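Local atomic coordinates of Nadp(h)-dependent ketose reductase (PDB entry 1E3J), a protein that probably reduces fructose to sorbitol with NADPH, and the reverse, as a zinc-dependent member of the alcohol dehydrogenase family. Residues L32-D44 against A339-Q351. Numbering follows the deposited sequence.
Sequences LLQMAYVGICGSD and ADNTIKVMISCRQ. With ZN (zinc ion), chain C; BO3 (boric acid), chain E.
Lys344 opens the contact by reaching across to Ile40: bent at chi2 and chi3 (62° and 66°), its chain brings NZ to 2.8 Å from Ile40 O, well above the carbonyl plane. The same ammonium forms a salt bridge to Glu67, which binds the zinc ion together with Cys41 and His66. A water also donates to Ile40 O and accepts from Val345 N. Beyond it, Val345 CG1 meets Ile40 CD1 at 3.6 Å. Met346 lays its sulfur over the Val38-Gly39 peptide, SD lying 3.6 Å from Gly39 N, and its CG borders the Tyr37 ring. In the antiparallel pairing of the strands, Val38 N donates to Ile347 O and Ile347 N to Val38 O, both at 2.9 Å. Ser348 CB packs 3.5 Å from Tyr37 CE1, and past the strand Cys349 N donates to Ala36 O at 2.7 Å. The Arg350 side chain, bent at chi3, then reaches across, one guanidinium face over Ala36 CB and its edge toward Tyr37 OH and boric acid; NH2 makes weak bonds to both. The pairing thus ties the C-terminal strand to the catalytic-domain sheet, and Lys344, gripped between Ile40 O and Glu67, probably helps position that zinc-binding carboxylate beside Cys41.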
loop_
_atom_site.group_PDB
_atom_site.type_symbol
_atom_site.label_atom_id
_atom_site.label_comp_id
_atom_site.label_asym_id
_atom_site.label_seq_id
_atom_site.Cartn_x
_atom_site.Cartn_y
_atom_site.Cartn_z
ATOM N N LEU A 32 32.170 -7.626 -19.452
ATOM C CA LEU A 32 33.246 -8.448 -18.944
ATOM C C LEU A 32 33.846 -7.701 -17.794
ATOM O O LEU A 32 34.220 -6.530 -17.921
ATOM C CB LEU A 32 34.340 -8.685 -20.003
ATOM C CG LEU A 32 35.549 -9.486 -19.447
ATOM C CD1 LEU A 32 35.071 -10.832 -18.933
ATOM C CD2 LEU A 32 36.626 -9.704 -20.541
ATOM N N LEU A 33 33.957 -8.377 -16.666
ATOM C CA LEU A 33 34.533 -7.738 -15.493
ATOM C C LEU A 33 35.846 -8.330 -15.021
ATOM O O LEU A 33 36.020 -9.564 -14.984
ATOM C CB LEU A 33 33.567 -7.858 -14.328
ATOM C CG LEU A 33 32.187 -7.229 -14.526
ATOM C CD1 LEU A 33 31.284 -7.616 -13.346
ATOM C CD2 LEU A 33 32.341 -5.713 -14.635
ATOM N N GLN A 34 36.749 -7.444 -14.621
ATOM C CA GLN A 34 38.013 -7.853 -14.029
ATOM C C GLN A 34 37.641 -7.719 -12.558
ATOM O O GLN A 34 37.531 -6.608 -12.044
ATOM C CB GLN A 34 39.146 -6.878 -14.395
ATOM C CG GLN A 34 40.450 -7.184 -13.669
ATOM C CD GLN A 34 41.676 -6.633 -14.390
ATOM O OE1 GLN A 34 41.703 -5.468 -14.829
ATOM N NE2 GLN A 34 42.703 -7.465 -14.508
ATOM N N MET A 35 37.422 -8.841 -11.884
ATOM C CA MET A 35 36.971 -8.784 -10.507
ATOM C C MET A 35 37.897 -8.052 -9.585
ATOM O O MET A 35 39.123 -8.016 -9.815
ATOM C CB MET A 35 36.698 -10.196 -9.993
ATOM C CG MET A 35 35.640 -10.942 -10.828
ATOM S SD MET A 35 34.084 -9.931 -11.000
ATOM C CE MET A 35 33.526 -10.061 -9.320
ATOM N N ALA A 36 37.319 -7.457 -8.541
ATOM C CA ALA A 36 38.108 -6.730 -7.559
ATOM C C ALA A 36 38.001 -7.315 -6.134
ATOM O O ALA A 36 39.006 -7.689 -5.536
ATOM C CB ALA A 36 37.729 -5.263 -7.566
ATOM N N TYR A 37 36.784 -7.396 -5.594
ATOM C CA TYR A 37 36.579 -7.932 -4.265
ATOM C C TYR A 37 35.379 -8.880 -4.252
ATOM O O TYR A 37 34.425 -8.721 -5.031
ATOM C CB TYR A 37 36.366 -6.797 -3.264
ATOM C CG TYR A 37 37.590 -5.933 -3.059
ATOM C CD1 TYR A 37 38.571 -6.295 -2.120
ATOM C CD2 TYR A 37 37.826 -4.818 -3.870
ATOM C CE1 TYR A 37 39.766 -5.564 -2.008
ATOM C CE2 TYR A 37 39.014 -4.085 -3.761
ATOM C CZ TYR A 37 39.974 -4.463 -2.832
ATOM O OH TYR A 37 41.132 -3.723 -2.706
ATOM N N VAL A 38 35.437 -9.874 -3.377
ATOM C CA VAL A 38 34.382 -10.848 -3.244
ATOM C C VAL A 38 34.280 -11.204 -1.768
ATOM O O VAL A 38 35.242 -11.717 -1.173
ATOM C CB VAL A 38 34.683 -12.124 -4.046
ATOM C CG1 VAL A 38 33.592 -13.157 -3.818
ATOM C CG2 VAL A 38 34.775 -11.803 -5.507
ATOM N N GLY A 39 33.126 -10.908 -1.181
ATOM C CA GLY A 39 32.914 -11.204 0.216
ATOM C C GLY A 39 32.330 -12.592 0.294
ATOM O O GLY A 39 31.821 -13.116 -0.696
ATOM N N ILE A 40 32.410 -13.219 1.453
ATOM C CA ILE A 40 31.840 -14.543 1.564
ATOM C C ILE A 40 30.926 -14.592 2.765
ATOM O O ILE A 40 31.115 -13.837 3.710
ATOM C CB ILE A 40 32.944 -15.605 1.668
ATOM C CG1 ILE A 40 33.883 -15.300 2.836
ATOM C CG2 ILE A 40 33.724 -15.629 0.365
ATOM C CD1 ILE A 40 35.079 -16.291 2.933
ATOM N N CYS A 41 29.911 -15.456 2.717
ATOM C CA CYS A 41 28.983 -15.545 3.831
ATOM C C CYS A 41 28.715 -16.986 4.217
ATOM O O CYS A 41 29.279 -17.918 3.633
ATOM C CB CYS A 41 27.673 -14.816 3.488
ATOM S SG CYS A 41 26.515 -15.743 2.443
ATOM N N GLY A 42 27.837 -17.166 5.199
ATOM C CA GLY A 42 27.521 -18.508 5.673
ATOM C C GLY A 42 27.055 -19.425 4.561
ATOM O O GLY A 42 27.352 -20.627 4.540
ATOM N N SER A 43 26.330 -18.846 3.614
ATOM C CA SER A 43 25.825 -19.611 2.491
ATOM C C SER A 43 26.959 -20.236 1.683
ATOM O O SER A 43 26.860 -21.394 1.291
ATOM C CB SER A 43 24.948 -18.721 1.616
ATOM O OG SER A 43 24.631 -19.393 0.418
ATOM N N ASP A 44 28.030 -19.487 1.424
ATOM C CA ASP A 44 29.173 -20.063 0.685
ATOM C C ASP A 44 29.803 -21.151 1.564
ATOM O O ASP A 44 30.090 -22.261 1.117
ATOM C CB ASP A 44 30.271 -19.026 0.388
ATOM C CG ASP A 44 29.842 -17.961 -0.619
ATOM O OD1 ASP A 44 29.462 -18.301 -1.788
ATOM O OD2 ASP A 44 29.912 -16.770 -0.233
ATOM N N ALA A 339 34.756 -16.599 14.664
ATOM C CA ALA A 339 35.240 -16.100 15.946
ATOM C C ALA A 339 34.601 -14.747 16.293
ATOM O O ALA A 339 34.134 -14.029 15.398
ATOM C CB ALA A 339 36.763 -15.965 15.897
ATOM N N ASP A 340 34.582 -14.401 17.584
ATOM C CA ASP A 340 34.013 -13.127 18.033
ATOM C C ASP A 340 34.591 -11.921 17.298
ATOM O O ASP A 340 33.907 -10.916 17.122
ATOM C CB ASP A 340 34.223 -12.926 19.538
ATOM C CG ASP A 340 33.406 -13.887 20.367
ATOM O OD1 ASP A 340 32.226 -14.117 19.998
ATOM O OD2 ASP A 340 33.933 -14.401 21.383
ATOM N N ASN A 341 35.848 -12.017 16.879
ATOM C CA ASN A 341 36.495 -10.930 16.149
ATOM C C ASN A 341 36.211 -11.006 14.629
ATOM O O ASN A 341 36.671 -10.163 13.853
ATOM C CB ASN A 341 38.010 -10.983 16.391
ATOM C CG ASN A 341 38.728 -11.956 15.450
ATOM O OD1 ASN A 341 38.265 -13.081 15.218
ATOM N ND2 ASN A 341 39.872 -11.522 14.910
ATOM N N THR A 342 35.464 -12.017 14.200
ATOM C CA THR A 342 35.177 -12.162 12.781
ATOM C C THR A 342 33.803 -11.631 12.370
ATOM O O THR A 342 32.766 -12.042 12.912
ATOM C CB THR A 342 35.235 -13.626 12.345
ATOM O OG1 THR A 342 36.513 -14.177 12.678
ATOM C CG2 THR A 342 35.016 -13.737 10.856
ATOM N N ILE A 343 33.790 -10.701 11.433
ATOM C CA ILE A 343 32.516 -10.207 10.966
ATOM C C ILE A 343 32.436 -10.607 9.510
ATOM O O ILE A 343 31.896 -11.654 9.184
ATOM C CB ILE A 343 32.407 -8.698 11.106
ATOM C CG1 ILE A 343 32.315 -8.337 12.584
ATOM C CG2 ILE A 343 31.187 -8.186 10.339
ATOM C CD1 ILE A 343 32.308 -6.833 12.847
ATOM N N LYS A 344 33.014 -9.806 8.636
ATOM C CA LYS A 344 32.969 -10.137 7.225
ATOM C C LYS A 344 34.366 -10.441 6.665
ATOM O O LYS A 344 35.309 -9.668 6.867
ATOM C CB LYS A 344 32.298 -8.973 6.463
ATOM C CG LYS A 344 32.349 -9.074 4.954
ATOM C CD LYS A 344 31.633 -10.299 4.355
ATOM C CE LYS A 344 30.120 -10.302 4.551
ATOM N NZ LYS A 344 29.553 -11.471 3.775
ATOM N N VAL A 345 34.493 -11.577 5.974
ATOM C CA VAL A 345 35.754 -12.011 5.351
ATOM C C VAL A 345 35.697 -11.629 3.873
ATOM O O VAL A 345 34.770 -12.021 3.168
ATOM C CB VAL A 345 35.942 -13.551 5.467
ATOM C CG1 VAL A 345 37.171 -13.980 4.723
ATOM C CG2 VAL A 345 36.026 -13.969 6.936
ATOM N N MET A 346 36.706 -10.885 3.425
ATOM C CA MET A 346 36.819 -10.366 2.074
ATOM C C MET A 346 38.063 -10.883 1.319
ATOM O O MET A 346 39.186 -10.914 1.854
ATOM C CB MET A 346 36.865 -8.839 2.145
ATOM C CG MET A 346 36.802 -8.136 0.811
ATOM S SD MET A 346 35.144 -8.222 -0.000
ATOM C CE MET A 346 34.160 -7.482 1.321
ATOM N N ILE A 347 37.842 -11.262 0.062
ATOM C CA ILE A 347 38.861 -11.778 -0.816
ATOM C C ILE A 347 39.088 -10.832 -1.976
ATOM O O ILE A 347 38.159 -10.561 -2.724
ATOM C CB ILE A 347 38.447 -13.146 -1.400
ATOM C CG1 ILE A 347 38.064 -14.081 -0.257
ATOM C CG2 ILE A 347 39.597 -13.705 -2.252
ATOM C CD1 ILE A 347 37.659 -15.502 -0.684
ATOM N N SER A 348 40.316 -10.335 -2.133
ATOM C CA SER A 348 40.639 -9.411 -3.228
ATOM C C SER A 348 41.154 -10.208 -4.415
ATOM O O SER A 348 41.942 -11.144 -4.254
ATOM C CB SER A 348 41.679 -8.383 -2.779
ATOM O OG SER A 348 42.751 -9.015 -2.115
ATOM N N CYS A 349 40.737 -9.806 -5.606
ATOM C CA CYS A 349 41.064 -10.511 -6.827
ATOM C C CYS A 349 42.051 -9.936 -7.812
ATOM O O CYS A 349 42.447 -10.635 -8.729
ATOM C CB CYS A 349 39.778 -10.761 -7.597
ATOM S SG CYS A 349 38.639 -11.856 -6.793
ATOM N N ARG A 350 42.437 -8.680 -7.698
ATOM C CA ARG A 350 43.345 -8.175 -8.712
ATOM C C ARG A 350 44.764 -8.723 -8.543
ATOM O O ARG A 350 45.320 -8.657 -7.457
ATOM C CB ARG A 350 43.317 -6.652 -8.709
ATOM C CG ARG A 350 42.034 -6.136 -9.336
ATOM C CD ARG A 350 41.750 -4.680 -8.988
ATOM N NE ARG A 350 41.604 -4.419 -7.550
ATOM C CZ ARG A 350 41.355 -3.208 -7.050
ATOM N NH1 ARG A 350 41.221 -2.175 -7.878
ATOM N NH2 ARG A 350 41.264 -3.013 -5.737
ATOM N N GLN A 351 45.343 -9.275 -9.613
ATOM C CA GLN A 351 46.710 -9.841 -9.563
ATOM C C GLN A 351 47.785 -8.812 -9.229
ATOM O O GLN A 351 47.565 -7.645 -9.633
ATOM C CB GLN A 351 47.039 -10.536 -10.902
HETATM ZN ZN ZN C . 26.317 -13.978 0.771
HETATM B B BO3 E . 39.517 1.007 -5.587
HETATM O O1 BO3 E . 40.039 1.157 -6.827
HETATM O O2 BO3 E . 38.788 1.983 -5.038
HETATM O O3 BO3 E . 39.732 -0.123 -4.897
HETATM O O HOH W 1 32.301 -13.592 6.186
HETATM O O HOH W 2 24.509 -12.914 1.195
#